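Local coordinates for protein geranyltranstransferase (IspA) (Helicobacter pylori, PDB 3LLW) that probably acts as a magnesium-dependent prenyltransferase of the FPP/GGPP synthase family, building isoprenoid diphosphates for terpenoid biosynthesis, at residues 226-231 and 253-258; 150-155 and 197-202; 56-61 and 291-296. One frame throughout, in Å; residues are numbered along the deposited sequence.

Contact 1 of 3, residues 226-231 and 253-258; sequences FQVLDD and NSFVNL
D231 carries the direct hydrogen bond across this contact. Its OD2 accepts from F255 N at 3.0 Å in a nearly straight bond (165° at the hydrogen). OD1 is held from within its own helix by Q227 NE2 at 2.9 Å, so both oxygens have an N-H donor, each above the carboxylate plane, which restrains the rotation of the group. S254 N-caps the helix that begins at F255, its OG accepting a weak bond from V256 N. A water 2.8 Å from S254 OG joins it to D231 O.

The apolar pair is V228 with F255, which cross at about a right angle, V228 CG2 lying 3.7 Å from ring atom CD2. Two carbon-to-oxygen approaches are van der Waals contacts: D231 OD2 sits at the ring's edge, 3.5 Å from F255 CD2, and V256 CG2 rests 3.6 Å from D231 O.

D230 and D231 open the DDIID sequence, matching the second aspartate-rich motif of this family, and the contact joins helix 209-236 to the start of helix 255-259. Helix 261-279 packs on V228 and V256, L224 of helix 209-236 meets F255, and helix 178-204 supplies H185 to N253 O and T189 to Q227 OE1.

Contact 2 of 3, residues 150-155 and 197-202; sequences KILSAN and LIMGLV
I198 is the first residue of 197-202 to touch 150-155, and it does so with the end of its longer branch. CG1 sits between the backbone N and the carbonyl carbon (chi1 62°), the crowded position, and CD1 meets I151 CG2 at 3.9 Å as the two side chains cross obliquely. M199 follows, facing I151 across the closest backbone approach. The two side chains run past each other in opposite directions, M199 CG 3.7 Å from I151 CG2. The extended chi2 carries SD to 3.8 Å from L152 CD1, and the bend at chi3 (82°) lays CE alongside L152, 4.0 Å from its CB. One turn after I198, V202 meets I151 tip to tip, CG2 to CD1 at 3.8 Å. I151 is thus gripped by three side chains, its CG2 branch by I198 and M199 and its CD1 end by V202.

The short segments run antiparallel (167°) with axes 10.4 Å apart, joining helices 142-156 and 178-204 of the all-helical prenyltransferase fold. No hydrogen bond crosses between them. The amide of N155 turns back to its own helix, ND2 donating to I151 O, which also receives N155 N; cohesion here therefore rests on aliphatic and thioether packing.

Contact 3 of 3, residues 56-61 and 291-296; sequences FLAVLC and ENLNAL
The carboxamide of N292 is the flat group that works across this contact, and it does so through its edge: neither face has an atom of 56-61 stacked on it. ND2 donates to A58 O at 3.1 Å, almost straight at 166°, with the oxygen in the amide plane. The nitrogen in turn lies in the plane of the carbonyl, on a lone pair. A chi1 of -70° sets CG anti to the carbonyl carbon and aims the amide at helix 51-63. C61 CB is 4.2 Å from N292 ND2. F56 leaves its helix away from 291-296, and its side chain touches I79, A80 and I83 of helix 73-94.

Beside the bond, the methyl of A58 points into the opposing helix. L293 CD2 reaches it at 4.0 Å, and L296 CD1 comes to 4.2 Å from A58 CB.

With so small a side chain at the closest point, where the CA atoms of A58 and N292 are 5.4 Å apart, the axes approach to 8.9 Å and run antiparallel at 155°. Y11 of helix 6-23 packs on both A58 and L296. One well-aligned, buried amide-to-carbonyl bond amid leucine packing ties the C-terminal helix 287-301 to helix 51-63.

In the fold
From the N terminus, helix 51-63 comes first and pairs with helix 287-301 near the C terminus, so contact 3 closes a loop of 229 residues that encloses both others. Within it, contact 2 brings helix 178-204 back onto helix 142-156 and is complete before contact 1 opens on the next long helix, 209-236; the two do not cross. Contacts 2 and 3 touch through residues 197-200, whose backbone packs on F56 and V59, while L197 meets L293. Contact 1 lies 25 Å from either, centre to centre, near the metal site: the N253 side chain is about 9 Å from that of D100, a known Mg(2+) ligand, though this chain has no metal bound.

Contact 1 of 3, residues 226-231 and 253-258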
loop_
_atom_site.group_PDB
_atom_site.type_symbol
_atom_site.label_atom_id
_atom_site.label_comp_id
_atom_site.label_asym_id
_atom_site.label_seq_id
_atom_site.Cartn_x
_atom_site.Cartn_y
_atom_site.Cartn_z
ATOM N N PHE A 226 -1.089 -25.707 -4.319
ATOM C CA PHE A 226 -0.357 -24.894 -5.288
ATOM C C PHE A 226 1.138 -24.793 -4.941
ATOM O O PHE A 226 1.973 -24.934 -5.812
ATOM C CB PHE A 226 -1.001 -23.497 -5.413
ATOM C CG PHE A 226 -0.218 -22.522 -6.266
ATOM C CD1 PHE A 226 0.645 -21.603 -5.686
ATOM C CD2 PHE A 226 -0.360 -22.517 -7.648
ATOM C CE1 PHE A 226 1.377 -20.711 -6.471
ATOM C CE2 PHE A 226 0.361 -21.621 -8.445
ATOM C CZ PHE A 226 1.231 -20.719 -7.853
ATOM N N GLN A 227 1.457 -24.580 -3.664
ATOM C CA GLN A 227 2.839 -24.405 -3.216
ATOM C C GLN A 227 3.660 -25.697 -3.173
ATOM O O GLN A 227 4.842 -25.707 -3.568
ATOM C CB GLN A 227 2.857 -23.706 -1.854
ATOM C CG GLN A 227 4.223 -23.234 -1.399
ATOM C CD GLN A 227 4.969 -22.408 -2.440
ATOM O OE1 GLN A 227 4.471 -21.394 -2.933
ATOM N NE2 GLN A 227 6.180 -22.841 -2.769
ATOM N N VAL A 228 3.042 -26.773 -2.687
ATOM C CA VAL A 228 3.658 -28.100 -2.669
ATOM C C VAL A 228 4.012 -28.521 -4.099
ATOM O O VAL A 228 5.140 -28.962 -4.361
ATOM C CB VAL A 228 2.752 -29.158 -1.979
ATOM C CG1 VAL A 228 3.373 -30.547 -2.040
ATOM C CG2 VAL A 228 2.504 -28.783 -0.528
ATOM N N LEU A 229 3.070 -28.340 -5.024
ATOM C CA LEU A 229 3.350 -28.580 -6.445
ATOM C C LEU A 229 4.476 -27.703 -6.985
ATOM O O LEU A 229 5.320 -28.182 -7.732
ATOM C CB LEU A 229 2.101 -28.394 -7.298
ATOM C CG LEU A 229 1.081 -29.518 -7.204
ATOM C CD1 LEU A 229 -0.209 -29.024 -7.804
ATOM C CD2 LEU A 229 1.579 -30.772 -7.906
ATOM N N ASP A 230 4.494 -26.432 -6.591
ATOM C CA ASP A 230 5.560 -25.516 -6.998
ATOM C C ASP A 230 6.927 -25.982 -6.487
ATOM O O ASP A 230 7.909 -25.960 -7.225
ATOM C CB ASP A 230 5.253 -24.090 -6.531
ATOM C CG ASP A 230 5.786 -23.031 -7.488
ATOM O OD1 ASP A 230 5.497 -23.117 -8.706
ATOM O OD2 ASP A 230 6.486 -22.106 -7.019
ATOM N N ASP A 231 6.967 -26.436 -5.233
ATOM C CA ASP A 231 8.176 -27.024 -4.632
ATOM C C ASP A 231 8.704 -28.236 -5.412
ATOM O O ASP A 231 9.917 -28.426 -5.522
ATOM C CB ASP A 231 7.923 -27.422 -3.167
ATOM C CG ASP A 231 7.808 -26.215 -2.224
ATOM O OD1 ASP A 231 8.031 -25.064 -2.674
ATOM O OD2 ASP A 231 7.513 -26.431 -1.017
ATOM N N ASN A 253 13.220 -23.307 1.557
ATOM C CA ASN A 253 12.251 -23.816 2.536
ATOM C C ASN A 253 11.131 -24.537 1.808
ATOM O O ASN A 253 10.105 -23.937 1.486
ATOM C CB ASN A 253 11.610 -22.684 3.333
ATOM C CG ASN A 253 12.577 -21.959 4.230
ATOM O OD1 ASN A 253 12.697 -20.739 4.139
ATOM N ND2 ASN A 253 13.239 -22.686 5.134
ATOM N N SER A 254 11.319 -25.820 1.541
ATOM C CA SER A 254 10.377 -26.526 0.701
ATOM C C SER A 254 9.984 -27.889 1.261
ATOM O O SER A 254 10.686 -28.461 2.090
ATOM C CB SER A 254 10.925 -26.622 -0.730
ATOM O OG SER A 254 11.272 -27.937 -1.090
ATOM N N PHE A 255 8.848 -28.399 0.799
ATOM C CA PHE A 255 8.357 -29.696 1.244
ATOM C C PHE A 255 9.167 -30.871 0.707
ATOM O O PHE A 255 9.153 -31.945 1.290
ATOM C CB PHE A 255 6.887 -29.854 0.890
ATOM C CG PHE A 255 5.979 -29.113 1.807
ATOM C CD1 PHE A 255 5.633 -29.649 3.042
ATOM C CD2 PHE A 255 5.481 -27.873 1.451
ATOM C CE1 PHE A 255 4.802 -28.954 3.902
ATOM C CE2 PHE A 255 4.637 -27.179 2.310
ATOM C CZ PHE A 255 4.303 -27.722 3.531
ATOM N N VAL A 256 9.878 -30.663 -0.397
ATOM C CA VAL A 256 10.808 -31.671 -0.891
ATOM C C VAL A 256 11.990 -31.851 0.079
ATOM O O VAL A 256 12.473 -32.961 0.272
ATOM C CB VAL A 256 11.263 -31.382 -2.353
ATOM C CG1 VAL A 256 12.229 -32.464 -2.864
ATOM C CG2 VAL A 256 10.030 -31.269 -3.286
ATOM N N ASN A 257 12.425 -30.772 0.719
ATOM C CA ASN A 257 13.489 -30.870 1.718
ATOM C C ASN A 257 13.018 -31.498 3.017
ATOM O O ASN A 257 13.717 -32.337 3.587
ATOM C CB ASN A 257 14.117 -29.506 1.996
ATOM C CG ASN A 257 14.976 -29.028 0.853
ATOM O OD1 ASN A 257 15.303 -29.797 -0.046
ATOM N ND2 ASN A 257 15.347 -27.752 0.879
ATOM N N LEU A 258 11.839 -31.087 3.480
ATOM C CA LEU A 258 11.271 -31.637 4.701
ATOM C C LEU A 258 10.894 -33.109 4.518
ATOM O O LEU A 258 11.262 -33.942 5.338
ATOM C CB LEU A 258 10.057 -30.821 5.152
ATOM C CG LEU A 258 9.310 -31.316 6.398
ATOM C CD1 LEU A 258 10.077 -31.097 7.688
ATOM C CD2 LEU A 258 7.986 -30.631 6.482
HETATM O O HOH W 1 12.338 -27.568 -3.668
#

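Contact 2 of 3, residues 150-155 and 197-202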
loop_
_atom_site.group_PDB
_atom_site.type_symbol
_atom_site.label_atom_id
_atom_site.label_comp_id
_atom_site.label_asym_id
_atom_site.label_seq_id
_atom_site.Cartn_x
_atom_site.Cartn_y
_atom_site.Cartn_z
ATOM N N LYS A 150 -10.312 -3.896 2.531
ATOM C CA LYS A 150 -10.128 -4.616 3.808
ATOM C C LYS A 150 -9.511 -5.993 3.598
ATOM O O LYS A 150 -8.608 -6.397 4.342
ATOM C CB LYS A 150 -11.472 -4.878 4.526
ATOM C CG LYS A 150 -12.232 -3.696 5.078
ATOM C CD LYS A 150 -13.331 -4.215 6.030
ATOM C CE LYS A 150 -14.348 -3.156 6.379
ATOM N NZ LYS A 150 -15.229 -3.638 7.475
ATOM N N ILE A 151 -10.024 -6.722 2.605
ATOM C CA ILE A 151 -9.531 -8.063 2.292
ATOM C C ILE A 151 -8.086 -8.048 1.766
ATOM O O ILE A 151 -7.229 -8.732 2.317
ATOM C CB ILE A 151 -10.463 -8.799 1.311
ATOM C CG1 ILE A 151 -11.808 -9.098 1.994
ATOM C CG2 ILE A 151 -9.836 -10.128 0.835
ATOM C CD1 ILE A 151 -12.857 -9.579 1.040
ATOM N N LEU A 152 -7.825 -7.254 0.732
ATOM C CA LEU A 152 -6.496 -7.236 0.089
ATOM C C LEU A 152 -5.385 -6.732 1.019
ATOM O O LEU A 152 -4.306 -7.335 1.102
ATOM C CB LEU A 152 -6.534 -6.426 -1.211
ATOM C CG LEU A 152 -5.280 -6.574 -2.095
ATOM C CD1 LEU A 152 -5.200 -7.947 -2.786
ATOM C CD2 LEU A 152 -5.217 -5.460 -3.117
ATOM N N SER A 153 -5.669 -5.645 1.734
ATOM C CA SER A 153 -4.767 -5.106 2.746
ATOM C C SER A 153 -4.463 -6.055 3.898
ATOM O O SER A 153 -3.287 -6.170 4.287
ATOM C CB SER A 153 -5.270 -3.765 3.282
ATOM O OG SER A 153 -6.553 -3.915 3.914
ATOM N N ALA A 154 -5.486 -6.724 4.447
ATOM C CA ALA A 154 -5.254 -7.732 5.510
ATOM C C ALA A 154 -4.383 -8.902 5.061
ATOM O O ALA A 154 -3.505 -9.337 5.796
ATOM C CB ALA A 154 -6.549 -8.263 6.075
ATOM N N ASN A 155 -4.641 -9.401 3.854
ATOM C CA ASN A 155 -4.041 -10.630 3.380
ATOM C C ASN A 155 -2.701 -10.411 2.668
ATOM O O ASN A 155 -1.890 -11.326 2.586
ATOM C CB ASN A 155 -5.023 -11.359 2.469
ATOM C CG ASN A 155 -6.188 -11.972 3.245
ATOM O OD1 ASN A 155 -6.069 -13.061 3.799
ATOM N ND2 ASN A 155 -7.308 -11.255 3.304
ATOM N N LEU A 197 -9.996 -15.366 -4.318
ATOM C CA LEU A 197 -11.270 -16.081 -4.375
ATOM C C LEU A 197 -12.415 -15.327 -3.707
ATOM O O LEU A 197 -13.419 -15.063 -4.362
ATOM C CB LEU A 197 -11.143 -17.482 -3.785
ATOM C CG LEU A 197 -10.321 -18.445 -4.623
ATOM C CD1 LEU A 197 -9.874 -19.579 -3.764
ATOM C CD2 LEU A 197 -11.110 -18.998 -5.793
ATOM N N ILE A 198 -12.238 -14.915 -2.450
ATOM C CA ILE A 198 -13.296 -14.169 -1.713
ATOM C C ILE A 198 -13.541 -12.727 -2.190
ATOM O O ILE A 198 -14.647 -12.164 -2.002
ATOM C CB ILE A 198 -13.120 -14.222 -0.172
ATOM C CG1 ILE A 198 -11.798 -13.567 0.248
ATOM C CG2 ILE A 198 -13.219 -15.670 0.316
ATOM C CD1 ILE A 198 -11.568 -13.466 1.745
ATOM N N MET A 199 -12.526 -12.142 -2.826
ATOM C CA MET A 199 -12.665 -10.844 -3.476
ATOM C C MET A 199 -13.553 -11.010 -4.708
ATOM O O MET A 199 -14.270 -10.073 -5.074
ATOM C CB MET A 199 -11.307 -10.205 -3.845
ATOM C CG MET A 199 -10.525 -9.494 -2.699
ATOM S SD MET A 199 -8.754 -9.202 -3.157
ATOM C CE MET A 199 -9.014 -7.709 -4.106
ATOM N N GLY A 200 -13.527 -12.202 -5.320
ATOM C CA GLY A 200 -14.526 -12.581 -6.341
ATOM C C GLY A 200 -15.979 -12.595 -5.834
ATOM O O GLY A 200 -16.891 -12.130 -6.535
ATOM N N LEU A 201 -16.203 -13.132 -4.636
ATOM C CA LEU A 201 -17.578 -13.174 -4.050
ATOM C C LEU A 201 -18.073 -11.770 -3.708
ATOM O O LEU A 201 -19.125 -11.350 -4.166
ATOM C CB LEU A 201 -17.652 -14.091 -2.812
ATOM C CG LEU A 201 -19.011 -14.175 -2.076
ATOM C CD1 LEU A 201 -20.146 -14.621 -3.005
ATOM C CD2 LEU A 201 -18.941 -15.107 -0.897
ATOM N N VAL A 202 -17.284 -11.057 -2.911
ATOM C CA VAL A 202 -17.531 -9.666 -2.544
ATOM C C VAL A 202 -17.847 -8.775 -3.755
ATOM O O VAL A 202 -18.894 -8.104 -3.772
ATOM C CB VAL A 202 -16.337 -9.114 -1.701
ATOM C CG1 VAL A 202 -16.370 -7.595 -1.586
ATOM C CG2 VAL A 202 -16.349 -9.738 -0.322
#

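Contact 3 of 3, residues 56-61 and 291-296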
loop_
_atom_site.group_PDB
_atom_site.type_symbol
_atom_site.label_atom_id
_atom_site.label_comp_id
_atom_site.label_asym_id
_atom_site.label_seq_id
_atom_site.Cartn_x
_atom_site.Cartn_y
_atom_site.Cartn_z
ATOM N N PHE A 56 -9.894 -14.890 -9.290
ATOM C CA PHE A 56 -10.850 -13.817 -9.046
ATOM C C PHE A 56 -11.991 -13.896 -10.045
ATOM O O PHE A 56 -13.185 -13.881 -9.676
ATOM C CB PHE A 56 -10.151 -12.443 -9.147
ATOM C CG PHE A 56 -11.105 -11.269 -9.125
ATOM C CD1 PHE A 56 -11.320 -10.509 -10.265
ATOM C CD2 PHE A 56 -11.808 -10.939 -7.960
ATOM C CE1 PHE A 56 -12.209 -9.428 -10.248
ATOM C CE2 PHE A 56 -12.700 -9.860 -7.941
ATOM C CZ PHE A 56 -12.915 -9.118 -9.081
ATOM N N LEU A 57 -11.607 -13.980 -11.315
ATOM C CA LEU A 57 -12.567 -14.045 -12.415
ATOM C C LEU A 57 -13.350 -15.360 -12.484
ATOM O O LEU A 57 -14.483 -15.362 -12.929
ATOM C CB LEU A 57 -11.886 -13.745 -13.743
ATOM C CG LEU A 57 -11.429 -12.305 -13.948
ATOM C CD1 LEU A 57 -10.471 -12.220 -15.150
ATOM C CD2 LEU A 57 -12.638 -11.404 -14.142
ATOM N N ALA A 58 -12.762 -16.453 -12.011
ATOM C CA ALA A 58 -13.464 -17.730 -11.933
ATOM C C ALA A 58 -14.706 -17.635 -11.063
ATOM O O ALA A 58 -15.742 -18.131 -11.447
ATOM C CB ALA A 58 -12.554 -18.816 -11.415
ATOM N N VAL A 59 -14.582 -16.978 -9.911
ATOM C CA VAL A 59 -15.675 -16.826 -8.950
ATOM C C VAL A 59 -16.708 -15.840 -9.477
ATOM O O VAL A 59 -17.909 -16.078 -9.413
ATOM C CB VAL A 59 -15.152 -16.349 -7.567
ATOM C CG1 VAL A 59 -16.249 -16.391 -6.508
ATOM C CG2 VAL A 59 -14.015 -17.214 -7.110
ATOM N N LEU A 60 -16.218 -14.738 -10.017
ATOM C CA LEU A 60 -17.055 -13.646 -10.452
ATOM C C LEU A 60 -17.894 -13.938 -11.705
ATOM O O LEU A 60 -19.114 -13.725 -11.691
ATOM C CB LEU A 60 -16.177 -12.427 -10.644
ATOM C CG LEU A 60 -16.820 -11.141 -11.102
ATOM C CD1 LEU A 60 -17.594 -10.483 -9.962
ATOM C CD2 LEU A 60 -15.688 -10.298 -11.535
ATOM N N CYS A 61 -17.255 -14.445 -12.762
ATOM C CA CYS A 61 -17.951 -14.839 -14.003
ATOM C C CYS A 61 -19.031 -15.887 -13.773
ATOM O O CYS A 61 -20.057 -15.882 -14.451
ATOM C CB CYS A 61 -16.974 -15.401 -15.036
ATOM S SG CYS A 61 -15.820 -14.220 -15.694
ATOM N N GLU A 291 -17.842 -25.465 -11.697
ATOM C CA GLU A 291 -17.354 -25.763 -13.033
ATOM C C GLU A 291 -16.116 -24.935 -13.376
ATOM O O GLU A 291 -15.127 -25.479 -13.877
ATOM C CB GLU A 291 -18.463 -25.530 -14.055
ATOM C CG GLU A 291 -18.159 -26.027 -15.453
ATOM C CD GLU A 291 -19.381 -26.014 -16.370
ATOM O OE1 GLU A 291 -20.058 -24.958 -16.480
ATOM O OE2 GLU A 291 -19.660 -27.069 -16.985
ATOM N N ASN A 292 -16.176 -23.631 -13.097
ATOM C CA ASN A 292 -15.042 -22.729 -13.318
ATOM C C ASN A 292 -13.829 -23.077 -12.452
ATOM O O ASN A 292 -12.703 -23.151 -12.950
ATOM C CB ASN A 292 -15.454 -21.266 -13.100
ATOM C CG ASN A 292 -16.383 -20.746 -14.184
ATOM O OD1 ASN A 292 -16.764 -21.480 -15.091
ATOM N ND2 ASN A 292 -16.755 -19.472 -14.090
ATOM N N LEU A 293 -14.069 -23.303 -11.162
ATOM C CA LEU A 293 -13.003 -23.681 -10.249
ATOM C C LEU A 293 -12.370 -25.020 -10.607
ATOM O O LEU A 293 -11.147 -25.125 -10.666
ATOM C CB LEU A 293 -13.481 -23.655 -8.794
ATOM C CG LEU A 293 -13.768 -22.257 -8.219
ATOM C CD1 LEU A 293 -14.248 -22.357 -6.789
ATOM C CD2 LEU A 293 -12.545 -21.360 -8.313
ATOM N N ASN A 294 -13.210 -26.017 -10.887
ATOM C CA ASN A 294 -12.763 -27.346 -11.303
ATOM C C ASN A 294 -11.850 -27.285 -12.522
ATOM O O ASN A 294 -10.792 -27.928 -12.531
ATOM C CB ASN A 294 -13.976 -28.247 -11.563
ATOM C CG ASN A 294 -13.603 -29.675 -11.906
ATOM O OD1 ASN A 294 -13.795 -30.104 -13.039
ATOM N ND2 ASN A 294 -13.096 -30.423 -10.927
ATOM N N ALA A 295 -12.243 -26.483 -13.513
ATOM C CA ALA A 295 -11.491 -26.361 -14.762
ATOM C C ALA A 295 -10.122 -25.744 -14.538
ATOM O O ALA A 295 -9.124 -26.229 -15.075
ATOM C CB ALA A 295 -12.258 -25.548 -15.762
ATOM N N LEU A 296 -10.093 -24.685 -13.729
ATOM C CA LEU A 296 -8.866 -23.961 -13.426
ATOM C C LEU A 296 -7.863 -24.861 -12.715
ATOM O O LEU A 296 -6.684 -24.892 -13.079
ATOM C CB LEU A 296 -9.175 -22.740 -12.560
ATOM C CG LEU A 296 -8.589 -21.373 -12.925
ATOM C CD1 LEU A 296 -8.711 -20.446 -11.721
ATOM C CD2 LEU A 296 -7.143 -21.412 -13.455
#